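Long-range contact in Mannose/sialic acid-binding lectin (Polygonatum cyrtonema, PDB 3A0C), which probably binds mannose and perhaps sialic acid, as an anti-HIV bulb-type lectin of the beta-prism II fold: residues N8-L16 and L24-F32. Numbering follows the deposited sequence.
Unlike the reference sequence in segment 24-32: Gln27 (reference Pro).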
loop_
_atom_site.group_PDB
_atom_site.type_symbol
_atom_site.label_atom_id
_atom_site.label_comp_id
_atom_site.label_asym_id
_atom_site.label_seq_id
_atom_site.Cartn_x
_atom_site.Cartn_y
_atom_site.Cartn_z
ATOM N N ASN A 8 0.377 4.116 -12.101
ATOM C CA ASN A 8 -0.386 5.303 -11.783
ATOM C C ASN A 8 0.501 6.491 -11.457
ATOM O O ASN A 8 1.704 6.350 -11.282
ATOM C CB ASN A 8 -1.333 5.008 -10.615
ATOM C CG ASN A 8 -2.795 5.195 -10.994
ATOM O OD1 ASN A 8 -3.227 4.775 -12.073
ATOM N ND2 ASN A 8 -3.566 5.830 -10.108
ATOM N N SER A 9 -0.111 7.663 -11.372
ATOM C CA SER A 9 0.618 8.878 -11.077
ATOM C C SER A 9 -0.121 9.806 -10.132
ATOM O O SER A 9 -1.335 9.742 -9.991
ATOM C CB SER A 9 0.926 9.610 -12.386
ATOM O OG SER A 9 1.259 10.966 -12.155
ATOM N N LEU A 10 0.644 10.648 -9.453
ATOM C CA LEU A 10 0.104 11.656 -8.547
ATOM C C LEU A 10 0.353 13.002 -9.245
ATOM O O LEU A 10 1.449 13.555 -9.166
ATOM C CB LEU A 10 0.849 11.648 -7.215
ATOM C CG LEU A 10 0.434 10.683 -6.126
ATOM C CD1 LEU A 10 1.219 11.044 -4.870
ATOM C CD2 LEU A 10 -1.051 10.808 -5.847
ATOM N N PHE A 11 -0.648 13.515 -9.941
ATOM C CA PHE A 11 -0.486 14.774 -10.640
ATOM C C PHE A 11 -0.390 15.952 -9.682
ATOM O O PHE A 11 -0.516 15.786 -8.459
ATOM C CB PHE A 11 -1.625 14.957 -11.633
ATOM C CG PHE A 11 -1.698 13.864 -12.662
ATOM C CD1 PHE A 11 -2.464 12.723 -12.438
ATOM C CD2 PHE A 11 -0.951 13.951 -13.835
ATOM C CE1 PHE A 11 -2.483 11.681 -13.370
ATOM C CE2 PHE A 11 -0.959 12.920 -14.773
ATOM C CZ PHE A 11 -1.725 11.783 -14.542
ATOM N N THR A 12 -0.145 17.137 -10.238
ATOM C CA THR A 12 0.002 18.341 -9.428
ATOM C C THR A 12 -1.160 18.516 -8.467
ATOM O O THR A 12 -2.313 18.392 -8.847
ATOM C CB THR A 12 0.131 19.604 -10.318
ATOM O OG1 THR A 12 1.301 19.488 -11.133
ATOM C CG2 THR A 12 0.253 20.850 -9.463
ATOM N N GLY A 13 -0.844 18.791 -7.214
ATOM C CA GLY A 13 -1.883 18.984 -6.225
ATOM C C GLY A 13 -2.375 17.715 -5.568
ATOM O O GLY A 13 -2.954 17.790 -4.484
ATOM N N HIS A 14 -2.151 16.558 -6.186
ATOM C CA HIS A 14 -2.626 15.296 -5.603
ATOM C C HIS A 14 -1.767 14.795 -4.439
ATOM O O HIS A 14 -0.583 15.121 -4.343
ATOM C CB HIS A 14 -2.715 14.200 -6.667
ATOM C CG HIS A 14 -3.714 14.482 -7.742
ATOM N ND1 HIS A 14 -4.137 13.516 -8.629
ATOM C CD2 HIS A 14 -4.319 15.631 -8.119
ATOM C CE1 HIS A 14 -4.954 14.063 -9.510
ATOM N NE2 HIS A 14 -5.080 15.346 -9.224
ATOM N N SER A 15 -2.362 13.987 -3.567
ATOM C CA SER A 15 -1.637 13.485 -2.411
ATOM C C SER A 15 -2.220 12.208 -1.834
ATOM O O SER A 15 -3.356 11.835 -2.141
ATOM C CB SER A 15 -1.648 14.536 -1.314
ATOM O OG SER A 15 -2.972 14.756 -0.882
ATOM N N LEU A 16 -1.425 11.541 -1.002
ATOM C CA LEU A 16 -1.848 10.318 -0.312
ATOM C C LEU A 16 -1.963 10.778 1.130
ATOM O O LEU A 16 -1.257 11.698 1.542
ATOM C CB LEU A 16 -0.783 9.224 -0.406
ATOM C CG LEU A 16 -0.262 8.811 -1.784
ATOM C CD1 LEU A 16 0.700 7.654 -1.597
ATOM C CD2 LEU A 16 -1.399 8.412 -2.693
ATOM N N LEU A 24 1.234 13.067 1.833
ATOM C CA LEU A 24 2.321 13.051 0.873
ATOM C C LEU A 24 1.758 13.732 -0.365
ATOM O O LEU A 24 0.922 13.156 -1.061
ATOM C CB LEU A 24 2.701 11.610 0.553
ATOM C CG LEU A 24 3.882 11.420 -0.383
ATOM C CD1 LEU A 24 5.142 12.032 0.219
ATOM C CD2 LEU A 24 4.064 9.946 -0.627
ATOM N N ILE A 25 2.235 14.939 -0.644
ATOM C CA ILE A 25 1.730 15.714 -1.767
ATOM C C ILE A 25 2.690 16.078 -2.902
ATOM O O ILE A 25 3.873 16.362 -2.689
ATOM C CB ILE A 25 1.064 17.022 -1.249
ATOM C CG1 ILE A 25 0.481 17.822 -2.416
ATOM C CG2 ILE A 25 2.081 17.872 -0.524
ATOM C CD1 ILE A 25 -0.367 18.993 -1.989
ATOM N N MET A 26 2.158 16.049 -4.122
ATOM C CA MET A 26 2.909 16.416 -5.318
ATOM C C MET A 26 2.485 17.861 -5.557
ATOM O O MET A 26 1.484 18.122 -6.213
ATOM C CB MET A 26 2.499 15.534 -6.498
ATOM C CG MET A 26 3.154 15.892 -7.824
ATOM S SD MET A 26 4.951 15.712 -7.866
ATOM C CE MET A 26 5.475 17.428 -7.583
ATOM N N GLN A 27 3.254 18.792 -5.007
ATOM C CA GLN A 27 2.944 20.212 -5.104
ATOM C C GLN A 27 3.079 20.826 -6.481
ATOM O O GLN A 27 3.673 20.245 -7.386
ATOM C CB GLN A 27 3.813 20.979 -4.123
ATOM C CG GLN A 27 3.508 20.629 -2.680
ATOM C CD GLN A 27 4.526 21.182 -1.720
ATOM O OE1 GLN A 27 4.372 21.069 -0.508
ATOM N NE2 GLN A 27 5.589 21.773 -2.257
ATOM N N GLY A 28 2.518 22.018 -6.623
ATOM C CA GLY A 28 2.572 22.720 -7.893
ATOM C C GLY A 28 3.938 23.272 -8.254
ATOM O O GLY A 28 4.181 23.615 -9.410
ATOM N N ASP A 29 4.830 23.362 -7.273
ATOM C CA ASP A 29 6.179 23.873 -7.503
ATOM C C ASP A 29 7.146 22.732 -7.833
ATOM O O ASP A 29 8.361 22.939 -7.928
ATOM C CB ASP A 29 6.664 24.653 -6.271
ATOM C CG ASP A 29 6.854 23.780 -5.045
ATOM O OD1 ASP A 29 6.379 22.621 -5.039
ATOM O OD2 ASP A 29 7.478 24.274 -4.084
ATOM N N CYS A 30 6.574 21.539 -8.017
ATOM C CA CYS A 30 7.300 20.312 -8.352
ATOM C C CYS A 30 8.012 19.684 -7.186
ATOM O O CYS A 30 8.775 18.740 -7.350
ATOM C CB CYS A 30 8.306 20.559 -9.468
ATOM S SG CYS A 30 7.513 20.709 -11.090
ATOM N N ASN A 31 7.767 20.209 -6.001
ATOM C CA ASN A 31 8.411 19.668 -4.830
ATOM C C ASN A 31 7.540 18.563 -4.276
ATOM O O ASN A 31 6.376 18.784 -3.969
ATOM C CB ASN A 31 8.622 20.772 -3.795
ATOM C CG ASN A 31 9.620 20.383 -2.721
ATOM O OD1 ASN A 31 10.498 19.541 -2.937
ATOM N ND2 ASN A 31 9.499 21.002 -1.559
ATOM N N PHE A 32 8.098 17.362 -4.173
ATOM C CA PHE A 32 7.354 16.229 -3.635
ATOM C C PHE A 32 7.716 16.145 -2.157
ATOM O O PHE A 32 8.821 15.724 -1.798
ATOM C CB PHE A 32 7.740 14.942 -4.370
ATOM C CG PHE A 32 6.925 13.754 -3.969
ATOM C CD1 PHE A 32 5.538 13.818 -3.984
ATOM C CD2 PHE A 32 7.542 12.569 -3.577
ATOM C CE1 PHE A 32 4.771 12.724 -3.614
ATOM C CE2 PHE A 32 6.778 11.458 -3.202
ATOM C CZ PHE A 32 5.392 11.538 -3.220
#
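Met26 O accepts the shortest bond of the contact: Gly13 N lies 2.6 Å from it, nearly in line with the carbonyl, although N-H...O is bent to 147°. Thr12 CA adds a CA-H...O approach to Met26 O at 3.5 Å. Met26 N in turn gives His14 O, one residue past Gly13, a nearly straight bond (2.9 Å), so both backbone polar atoms of Met26 are engaged by the type II turn Phe11-His14. Beyond it the antiparallel ladder of hairpin strands 15-18 and 22-26 begins: Ser15 faces Ile25 as a non-hydrogen-bonded pair, then Leu16 and Leu24 exchange both backbone bonds.

Side chains pack around the turn and the ladder. Met26 CG, anti to its backbone N (chi1 176°), comes 3.2 Å from Leu10 O, while its bent end leads away; the side chain also touches Cys53. Leu10 CD1 reaches Phe32 CE1 obliquely at 4.1 Å, the side chains crossing at about a right angle. Leu16 and Leu24 lie alongside each other, CD1 to CD2 4.2 Å, and both touch Leu87 and Leu89 of another sheet. Thr12 sets CG2 against Gly28 CA at 3.4 Å and sends OG1 to Cys53 O, beside the Cys30-Cys53 disulfide.

Strand 9-10 pairs with 54-57, so the turn links two sheets of the prism. Gln27, Asp29, Asn31, Val33 and Tyr35 match the family's mannose-binding motif. Gln27 OE1 is hydrogen-bonded to Tyr35 OH, while Gln27 NE2 and Asn31 N grip Asp29 OD1 from opposite faces of its carboxylate, the latter closing an Asx turn, implying a carboxylate of restricted orientation at a probable sugar site.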